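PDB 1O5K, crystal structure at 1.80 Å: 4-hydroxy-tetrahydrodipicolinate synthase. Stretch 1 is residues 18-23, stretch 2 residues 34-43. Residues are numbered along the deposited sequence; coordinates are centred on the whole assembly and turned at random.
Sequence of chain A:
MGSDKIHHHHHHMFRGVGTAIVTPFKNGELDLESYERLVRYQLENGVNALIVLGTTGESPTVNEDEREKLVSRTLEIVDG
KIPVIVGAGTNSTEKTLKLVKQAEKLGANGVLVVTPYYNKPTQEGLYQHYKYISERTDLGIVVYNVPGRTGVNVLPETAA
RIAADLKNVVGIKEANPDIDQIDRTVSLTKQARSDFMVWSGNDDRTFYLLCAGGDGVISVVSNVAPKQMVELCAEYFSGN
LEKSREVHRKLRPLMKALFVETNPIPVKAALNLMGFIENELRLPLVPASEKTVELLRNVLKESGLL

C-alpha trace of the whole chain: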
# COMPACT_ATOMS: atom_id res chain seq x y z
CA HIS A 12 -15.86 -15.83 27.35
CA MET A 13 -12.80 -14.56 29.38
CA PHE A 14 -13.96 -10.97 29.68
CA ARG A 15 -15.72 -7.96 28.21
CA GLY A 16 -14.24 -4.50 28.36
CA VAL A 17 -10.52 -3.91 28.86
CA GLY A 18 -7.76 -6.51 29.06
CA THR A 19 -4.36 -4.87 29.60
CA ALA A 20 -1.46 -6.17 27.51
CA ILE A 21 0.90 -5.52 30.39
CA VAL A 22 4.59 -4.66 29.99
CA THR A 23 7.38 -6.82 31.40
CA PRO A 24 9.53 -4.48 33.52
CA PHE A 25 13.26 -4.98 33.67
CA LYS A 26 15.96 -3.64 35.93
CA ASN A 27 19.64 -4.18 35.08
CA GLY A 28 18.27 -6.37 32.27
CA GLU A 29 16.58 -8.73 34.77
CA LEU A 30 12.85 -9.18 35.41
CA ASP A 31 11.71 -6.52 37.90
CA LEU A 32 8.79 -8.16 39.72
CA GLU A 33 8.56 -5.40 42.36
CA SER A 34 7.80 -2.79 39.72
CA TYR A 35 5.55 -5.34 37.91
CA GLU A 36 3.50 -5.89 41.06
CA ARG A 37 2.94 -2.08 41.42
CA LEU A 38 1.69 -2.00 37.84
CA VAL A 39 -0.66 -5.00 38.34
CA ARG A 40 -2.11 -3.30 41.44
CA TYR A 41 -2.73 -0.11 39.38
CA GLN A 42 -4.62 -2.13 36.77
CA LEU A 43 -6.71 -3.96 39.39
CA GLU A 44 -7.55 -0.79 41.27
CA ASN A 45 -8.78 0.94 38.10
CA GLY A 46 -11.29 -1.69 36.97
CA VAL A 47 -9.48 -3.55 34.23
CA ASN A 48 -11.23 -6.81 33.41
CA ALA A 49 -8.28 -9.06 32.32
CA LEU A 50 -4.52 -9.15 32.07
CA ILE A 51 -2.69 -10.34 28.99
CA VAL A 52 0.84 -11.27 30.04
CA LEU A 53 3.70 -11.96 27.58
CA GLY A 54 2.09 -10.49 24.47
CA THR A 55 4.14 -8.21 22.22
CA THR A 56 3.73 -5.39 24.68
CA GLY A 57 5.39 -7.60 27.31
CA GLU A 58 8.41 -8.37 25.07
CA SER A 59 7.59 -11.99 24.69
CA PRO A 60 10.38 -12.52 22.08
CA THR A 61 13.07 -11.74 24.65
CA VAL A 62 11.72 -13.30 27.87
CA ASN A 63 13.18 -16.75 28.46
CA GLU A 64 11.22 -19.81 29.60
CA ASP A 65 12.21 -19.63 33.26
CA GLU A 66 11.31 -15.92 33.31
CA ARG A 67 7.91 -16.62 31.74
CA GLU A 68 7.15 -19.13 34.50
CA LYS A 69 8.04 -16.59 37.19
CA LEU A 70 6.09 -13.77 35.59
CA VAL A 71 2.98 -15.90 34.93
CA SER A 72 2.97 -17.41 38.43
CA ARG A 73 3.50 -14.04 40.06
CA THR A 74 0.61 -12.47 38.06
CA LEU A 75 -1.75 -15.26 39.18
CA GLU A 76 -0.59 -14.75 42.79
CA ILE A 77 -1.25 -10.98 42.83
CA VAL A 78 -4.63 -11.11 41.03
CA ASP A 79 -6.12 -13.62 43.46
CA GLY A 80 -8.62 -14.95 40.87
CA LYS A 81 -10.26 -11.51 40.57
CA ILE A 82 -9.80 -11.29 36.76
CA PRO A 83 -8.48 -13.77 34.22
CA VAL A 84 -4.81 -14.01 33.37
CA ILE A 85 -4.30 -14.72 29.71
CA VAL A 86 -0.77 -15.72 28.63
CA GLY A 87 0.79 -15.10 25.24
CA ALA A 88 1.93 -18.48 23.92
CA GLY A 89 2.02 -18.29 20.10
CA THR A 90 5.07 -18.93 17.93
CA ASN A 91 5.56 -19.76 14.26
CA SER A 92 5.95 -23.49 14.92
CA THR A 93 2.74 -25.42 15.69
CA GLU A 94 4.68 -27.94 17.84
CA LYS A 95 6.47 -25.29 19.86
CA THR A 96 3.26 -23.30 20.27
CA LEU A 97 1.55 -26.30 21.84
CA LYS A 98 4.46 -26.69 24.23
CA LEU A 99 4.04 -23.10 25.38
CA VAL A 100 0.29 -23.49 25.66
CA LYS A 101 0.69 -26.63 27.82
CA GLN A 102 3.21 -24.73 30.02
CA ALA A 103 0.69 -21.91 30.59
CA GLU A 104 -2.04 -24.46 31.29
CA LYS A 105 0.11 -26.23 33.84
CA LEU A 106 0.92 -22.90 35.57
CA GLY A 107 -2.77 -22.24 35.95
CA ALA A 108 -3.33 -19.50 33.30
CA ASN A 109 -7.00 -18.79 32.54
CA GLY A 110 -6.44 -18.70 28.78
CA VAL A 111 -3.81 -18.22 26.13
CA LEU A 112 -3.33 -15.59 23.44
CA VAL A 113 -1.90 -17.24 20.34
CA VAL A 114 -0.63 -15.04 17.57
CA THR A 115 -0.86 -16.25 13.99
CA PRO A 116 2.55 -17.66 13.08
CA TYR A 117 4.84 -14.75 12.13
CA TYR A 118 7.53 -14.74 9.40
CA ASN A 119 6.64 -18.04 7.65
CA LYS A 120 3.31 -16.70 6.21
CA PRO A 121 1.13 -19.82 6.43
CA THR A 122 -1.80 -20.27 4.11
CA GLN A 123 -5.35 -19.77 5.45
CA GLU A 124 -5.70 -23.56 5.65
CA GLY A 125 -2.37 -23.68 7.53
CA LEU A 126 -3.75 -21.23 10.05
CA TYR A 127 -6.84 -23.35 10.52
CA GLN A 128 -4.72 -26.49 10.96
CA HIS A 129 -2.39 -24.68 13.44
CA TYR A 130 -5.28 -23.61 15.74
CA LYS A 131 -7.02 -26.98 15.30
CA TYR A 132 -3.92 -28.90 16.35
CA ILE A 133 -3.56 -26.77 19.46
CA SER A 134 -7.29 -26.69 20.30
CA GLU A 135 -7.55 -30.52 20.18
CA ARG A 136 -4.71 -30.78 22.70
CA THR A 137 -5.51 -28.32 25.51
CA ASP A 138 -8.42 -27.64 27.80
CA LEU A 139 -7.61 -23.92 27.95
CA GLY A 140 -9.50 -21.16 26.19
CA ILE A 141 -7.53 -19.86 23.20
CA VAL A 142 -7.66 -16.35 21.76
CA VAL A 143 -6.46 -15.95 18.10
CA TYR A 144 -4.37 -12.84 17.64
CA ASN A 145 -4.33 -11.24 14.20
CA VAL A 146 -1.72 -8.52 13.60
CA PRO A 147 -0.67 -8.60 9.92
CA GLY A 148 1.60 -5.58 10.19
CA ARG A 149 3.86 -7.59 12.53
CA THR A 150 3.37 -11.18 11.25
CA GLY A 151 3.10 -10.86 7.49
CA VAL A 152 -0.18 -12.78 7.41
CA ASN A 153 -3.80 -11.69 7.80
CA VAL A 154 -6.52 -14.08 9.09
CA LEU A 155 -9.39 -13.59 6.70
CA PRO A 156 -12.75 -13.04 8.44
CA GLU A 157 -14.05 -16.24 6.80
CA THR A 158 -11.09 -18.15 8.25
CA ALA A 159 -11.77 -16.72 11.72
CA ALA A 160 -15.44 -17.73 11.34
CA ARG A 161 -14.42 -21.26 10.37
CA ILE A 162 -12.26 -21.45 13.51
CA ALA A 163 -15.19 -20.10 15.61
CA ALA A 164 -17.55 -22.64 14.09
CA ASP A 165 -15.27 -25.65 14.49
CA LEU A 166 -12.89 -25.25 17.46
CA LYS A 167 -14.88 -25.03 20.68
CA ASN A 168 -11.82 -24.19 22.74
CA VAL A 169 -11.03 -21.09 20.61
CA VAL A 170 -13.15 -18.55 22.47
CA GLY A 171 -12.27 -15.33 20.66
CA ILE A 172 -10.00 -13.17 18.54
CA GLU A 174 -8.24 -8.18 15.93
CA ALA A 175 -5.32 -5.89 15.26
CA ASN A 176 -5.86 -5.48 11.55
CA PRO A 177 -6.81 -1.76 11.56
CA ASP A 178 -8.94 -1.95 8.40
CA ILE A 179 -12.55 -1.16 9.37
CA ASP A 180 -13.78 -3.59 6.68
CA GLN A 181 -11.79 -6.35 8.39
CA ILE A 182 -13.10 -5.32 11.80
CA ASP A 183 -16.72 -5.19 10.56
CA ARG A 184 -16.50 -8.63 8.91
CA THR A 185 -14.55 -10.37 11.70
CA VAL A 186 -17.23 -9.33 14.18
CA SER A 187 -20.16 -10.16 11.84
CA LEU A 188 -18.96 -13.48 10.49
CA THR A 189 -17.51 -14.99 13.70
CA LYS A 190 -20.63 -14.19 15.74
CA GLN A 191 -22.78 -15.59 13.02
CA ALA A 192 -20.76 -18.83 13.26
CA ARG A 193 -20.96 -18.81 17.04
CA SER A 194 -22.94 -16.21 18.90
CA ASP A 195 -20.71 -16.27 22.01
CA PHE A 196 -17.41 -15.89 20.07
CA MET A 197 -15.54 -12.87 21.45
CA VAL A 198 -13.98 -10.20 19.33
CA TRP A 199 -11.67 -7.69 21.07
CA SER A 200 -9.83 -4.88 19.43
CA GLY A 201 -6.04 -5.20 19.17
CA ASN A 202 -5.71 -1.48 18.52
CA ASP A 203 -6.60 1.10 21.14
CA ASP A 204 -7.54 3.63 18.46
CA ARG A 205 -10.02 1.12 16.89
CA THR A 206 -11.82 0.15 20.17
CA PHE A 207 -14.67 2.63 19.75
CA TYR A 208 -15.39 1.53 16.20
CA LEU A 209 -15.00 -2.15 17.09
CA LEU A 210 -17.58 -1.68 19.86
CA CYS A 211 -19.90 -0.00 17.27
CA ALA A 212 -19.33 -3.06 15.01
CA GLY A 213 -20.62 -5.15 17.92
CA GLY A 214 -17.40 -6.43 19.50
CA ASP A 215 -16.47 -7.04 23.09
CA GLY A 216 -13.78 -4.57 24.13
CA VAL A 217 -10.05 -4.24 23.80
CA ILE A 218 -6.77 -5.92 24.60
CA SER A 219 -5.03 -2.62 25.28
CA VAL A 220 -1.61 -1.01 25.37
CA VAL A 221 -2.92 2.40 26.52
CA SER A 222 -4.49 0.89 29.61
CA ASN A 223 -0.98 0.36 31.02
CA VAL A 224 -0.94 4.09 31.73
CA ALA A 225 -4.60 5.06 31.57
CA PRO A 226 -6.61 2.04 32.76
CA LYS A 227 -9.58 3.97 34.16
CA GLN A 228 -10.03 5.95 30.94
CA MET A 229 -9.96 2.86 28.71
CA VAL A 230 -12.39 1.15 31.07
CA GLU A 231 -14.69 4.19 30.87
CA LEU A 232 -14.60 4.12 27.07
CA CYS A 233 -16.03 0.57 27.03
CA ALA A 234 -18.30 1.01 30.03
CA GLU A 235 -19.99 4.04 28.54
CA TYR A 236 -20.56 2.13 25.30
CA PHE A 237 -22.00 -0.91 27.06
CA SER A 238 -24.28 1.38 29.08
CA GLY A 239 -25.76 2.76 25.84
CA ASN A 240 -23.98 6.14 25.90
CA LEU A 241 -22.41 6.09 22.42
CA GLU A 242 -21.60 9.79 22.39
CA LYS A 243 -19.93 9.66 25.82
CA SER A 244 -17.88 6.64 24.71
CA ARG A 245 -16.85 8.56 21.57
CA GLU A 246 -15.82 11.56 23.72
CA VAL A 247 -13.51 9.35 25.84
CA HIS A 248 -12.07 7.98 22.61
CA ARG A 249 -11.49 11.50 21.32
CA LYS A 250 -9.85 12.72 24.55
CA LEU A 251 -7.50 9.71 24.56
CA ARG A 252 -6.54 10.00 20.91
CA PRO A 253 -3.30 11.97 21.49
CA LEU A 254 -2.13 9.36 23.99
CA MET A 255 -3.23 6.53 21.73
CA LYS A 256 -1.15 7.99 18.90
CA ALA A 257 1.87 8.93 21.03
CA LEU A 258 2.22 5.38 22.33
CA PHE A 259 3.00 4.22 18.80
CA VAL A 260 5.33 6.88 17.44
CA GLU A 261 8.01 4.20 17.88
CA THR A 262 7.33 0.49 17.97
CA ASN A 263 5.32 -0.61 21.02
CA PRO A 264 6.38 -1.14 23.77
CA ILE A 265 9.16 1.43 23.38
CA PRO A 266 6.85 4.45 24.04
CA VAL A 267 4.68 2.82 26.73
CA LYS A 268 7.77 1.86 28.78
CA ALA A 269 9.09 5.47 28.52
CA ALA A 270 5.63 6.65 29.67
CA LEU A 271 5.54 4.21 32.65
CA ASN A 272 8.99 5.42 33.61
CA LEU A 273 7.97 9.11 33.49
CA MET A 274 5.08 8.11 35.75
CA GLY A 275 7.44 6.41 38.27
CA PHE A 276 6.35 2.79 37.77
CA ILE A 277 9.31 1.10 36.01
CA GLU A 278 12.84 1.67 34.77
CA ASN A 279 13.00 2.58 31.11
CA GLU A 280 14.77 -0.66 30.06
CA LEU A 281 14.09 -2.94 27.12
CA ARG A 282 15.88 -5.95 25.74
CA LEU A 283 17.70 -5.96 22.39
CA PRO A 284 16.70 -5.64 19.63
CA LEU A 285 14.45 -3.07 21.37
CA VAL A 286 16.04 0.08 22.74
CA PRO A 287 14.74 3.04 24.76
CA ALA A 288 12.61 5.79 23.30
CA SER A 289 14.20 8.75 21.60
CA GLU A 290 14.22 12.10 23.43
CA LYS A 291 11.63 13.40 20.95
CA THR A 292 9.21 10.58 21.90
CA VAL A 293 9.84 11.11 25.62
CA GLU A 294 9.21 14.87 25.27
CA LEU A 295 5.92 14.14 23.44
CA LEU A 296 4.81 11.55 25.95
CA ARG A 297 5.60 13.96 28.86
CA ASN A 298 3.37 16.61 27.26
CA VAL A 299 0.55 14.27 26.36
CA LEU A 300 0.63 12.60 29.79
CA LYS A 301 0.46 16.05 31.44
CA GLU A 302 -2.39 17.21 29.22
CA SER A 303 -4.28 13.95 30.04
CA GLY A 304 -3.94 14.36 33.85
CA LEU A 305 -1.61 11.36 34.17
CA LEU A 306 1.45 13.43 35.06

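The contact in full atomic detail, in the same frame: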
# COMPACT_ATOMS: atom_id res chain seq x y z
N GLY A 18 -8.81 -5.59 28.66
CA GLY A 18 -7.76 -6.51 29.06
C GLY A 18 -6.44 -5.83 28.76
O GLY A 18 -6.18 -5.48 27.63
N THR A 19 -5.64 -5.58 29.80
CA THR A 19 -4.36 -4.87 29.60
C THR A 19 -3.27 -5.79 29.12
O THR A 19 -3.02 -6.77 29.73
CB THR A 19 -3.93 -4.23 30.89
OG1 THR A 19 -4.89 -3.19 31.22
CG2 THR A 19 -2.60 -3.51 30.76
N ALA A 20 -2.63 -5.43 28.01
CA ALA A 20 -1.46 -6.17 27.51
C ALA A 20 -0.29 -5.55 28.27
O ALA A 20 0.28 -4.54 27.88
CB ALA A 20 -1.32 -6.00 26.03
N ILE A 21 0.04 -6.17 29.38
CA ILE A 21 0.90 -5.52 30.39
C ILE A 21 2.36 -5.68 29.99
O ILE A 21 2.75 -6.70 29.40
CB ILE A 21 0.58 -6.05 31.79
CG1 ILE A 21 1.21 -5.14 32.85
CG2 ILE A 21 1.02 -7.53 31.95
CD1 ILE A 21 0.72 -5.36 34.26
N VAL A 22 3.14 -4.61 30.18
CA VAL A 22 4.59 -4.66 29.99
C VAL A 22 5.29 -5.61 30.99
O VAL A 22 4.74 -5.98 32.01
CB VAL A 22 5.27 -3.27 30.09
CG1 VAL A 22 4.69 -2.24 29.11
CG2 VAL A 22 5.17 -2.75 31.52
N THR A 23 6.48 -6.05 30.59
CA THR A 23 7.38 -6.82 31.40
C THR A 23 8.50 -5.87 31.85
O THR A 23 9.41 -5.61 31.09
CB THR A 23 7.93 -8.02 30.59
OG1 THR A 23 6.84 -8.86 30.16
CG2 THR A 23 8.78 -8.89 31.49
N SER A 34 8.48 -3.77 40.55
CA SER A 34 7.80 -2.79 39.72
C SER A 34 6.57 -3.41 39.02
O SER A 34 5.54 -2.78 38.92
CB SER A 34 8.76 -2.24 38.66
OG SER A 34 9.74 -1.41 39.28
N TYR A 35 6.69 -4.64 38.56
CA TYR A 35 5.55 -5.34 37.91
C TYR A 35 4.36 -5.37 38.85
O TYR A 35 3.22 -5.04 38.46
CB TYR A 35 5.96 -6.75 37.55
CG TYR A 35 4.93 -7.52 36.81
CD1 TYR A 35 4.51 -7.11 35.57
CD2 TYR A 35 4.30 -8.61 37.39
CE1 TYR A 35 3.55 -7.83 34.84
CE2 TYR A 35 3.33 -9.32 36.69
CZ TYR A 35 2.94 -8.92 35.44
OH TYR A 35 1.98 -9.63 34.73
N GLU A 36 4.60 -5.77 40.09
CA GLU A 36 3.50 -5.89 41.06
C GLU A 36 2.77 -4.54 41.31
O GLU A 36 1.53 -4.52 41.40
CB GLU A 36 3.98 -6.55 42.34
CG GLU A 36 2.96 -6.45 43.46
CD GLU A 36 3.25 -7.38 44.62
OE1 GLU A 36 2.48 -7.27 45.60
OE2 GLU A 36 4.19 -8.20 44.55
N ARG A 37 3.52 -3.44 41.34
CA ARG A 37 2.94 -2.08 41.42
C ARG A 37 2.02 -1.78 40.23
O ARG A 37 0.97 -1.14 40.38
CB ARG A 37 4.02 -0.98 41.44
CG ARG A 37 4.75 -0.81 42.74
CD ARG A 37 5.52 0.56 42.86
NE ARG A 37 6.59 0.75 41.87
CZ ARG A 37 7.89 0.46 42.09
NH1 ARG A 37 8.30 -0.03 43.25
NH2 ARG A 37 8.79 0.68 41.13
N LEU A 38 2.45 -2.21 39.06
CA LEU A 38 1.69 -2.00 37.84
C LEU A 38 0.42 -2.86 37.85
O LEU A 38 -0.64 -2.36 37.48
CB LEU A 38 2.56 -2.28 36.61
CG LEU A 38 1.92 -1.89 35.29
CD1 LEU A 38 1.46 -0.42 35.33
CD2 LEU A 38 2.86 -2.16 34.08
N VAL A 39 0.53 -4.12 38.27
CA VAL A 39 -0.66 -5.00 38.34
C VAL A 39 -1.66 -4.37 39.31
O VAL A 39 -2.81 -4.25 38.99
CB VAL A 39 -0.29 -6.42 38.76
CG1 VAL A 39 -1.55 -7.28 39.04
CG2 VAL A 39 0.61 -7.06 37.69
N ARG A 40 -1.20 -3.90 40.47
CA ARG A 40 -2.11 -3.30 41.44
C ARG A 40 -2.84 -2.05 40.87
O ARG A 40 -4.05 -1.87 41.07
CB ARG A 40 -1.40 -2.99 42.75
CG ARG A 40 -0.96 -4.27 43.47
CD ARG A 40 -0.29 -4.03 44.86
NE ARG A 40 0.20 -5.33 45.34
CZ ARG A 40 -0.57 -6.32 45.79
NH1 ARG A 40 -1.90 -6.16 45.90
NH2 ARG A 40 -0.03 -7.47 46.17
N TYR A 41 -2.12 -1.24 40.11
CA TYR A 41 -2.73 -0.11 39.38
C TYR A 41 -3.82 -0.52 38.40
O TYR A 41 -4.82 0.17 38.29
CB TYR A 41 -1.59 0.63 38.67
CG TYR A 41 -1.91 1.89 37.87
CD1 TYR A 41 -2.51 2.99 38.47
CD2 TYR A 41 -1.48 2.01 36.54
CE1 TYR A 41 -2.73 4.15 37.75
CE2 TYR A 41 -1.71 3.19 35.82
CZ TYR A 41 -2.31 4.25 36.41
OH TYR A 41 -2.50 5.43 35.68
N GLN A 42 -3.60 -1.61 37.66
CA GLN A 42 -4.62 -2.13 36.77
C GLN A 42 -5.87 -2.57 37.56
O GLN A 42 -7.00 -2.24 37.20
CB GLN A 42 -4.06 -3.30 35.97
CG GLN A 42 -2.87 -2.87 35.11
CD GLN A 42 -3.26 -1.80 34.09
OE1 GLN A 42 -4.24 -1.94 33.37
NE2 GLN A 42 -2.48 -0.75 34.03
N LEU A 43 -5.64 -3.35 38.61
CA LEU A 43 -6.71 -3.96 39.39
C LEU A 43 -7.55 -2.88 40.03
O LEU A 43 -8.78 -2.96 40.04
CB LEU A 43 -6.15 -4.86 40.48
CG LEU A 43 -5.65 -6.23 39.97
CD1 LEU A 43 -4.83 -6.91 41.06
CD2 LEU A 43 -6.81 -7.12 39.50

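Packing of a buried segment (residues 18-23), strand at its start, against one side of a helix (residues 34-43) in 4-hydroxy-tetrahydrodipicolinate synthase; the two stretches together bury 312 Å². A single hydrogen bond joins them, from Thr 19 OG1 to Gln 42 OE1 at 2.6 Å. Both residues direct their CA-to-CB bonds toward the partner stretch, and Gln 42, with chi1 and chi2 both m, brings its amide oxygen to the threonine hydroxyl although the two CA atoms lie 7.7 Å apart. The amide nitrogen, Gln 42 NE2, is hydrogen-bonded elsewhere in the structure. Among the apolar contacts, Ile 21 is the centre of the packing and has the largest area covered by the other stretch. Its extended side chain (chi1 and chi2 both t) touches Tyr 35, Leu 38 and Val 39, with Ile 21 CG1 3.6 Å from Leu 38 CD2, and Ile 21 CD1 3.8 Å from both Val 39 CG2 and Tyr 35 CE1. Leu 38 CD2 also meets Val 22 CG2 at 3.5 Å, so this one methyl touches two consecutive residues of the segment. Val 39 has little area covered. Around Tyr 35, the CA-to-CB bond also points sideways, but the end of the side chain comes nearer the segment. Tyr 35 OH lies 3.6 Å from Ile 21 CG2, while Val 22 O approaches the ring edge, near its plane, 3.6 Å from Tyr 35 CE1. That carbonyl oxygen is buried by the contact and has no hydrogen-bonding partner in the model. The helix is regular, with i to i+4 backbone hydrogen bonds such as Val 39 N to Tyr 35 O at 2.8 Å; Tyr 35, Leu 38, Val 39 and Gln 42 are the residues that meet the segment. Outside the contact, Arg 40 NH2 forms a salt bridge with Glu 36 OE1 at 2.6 Å.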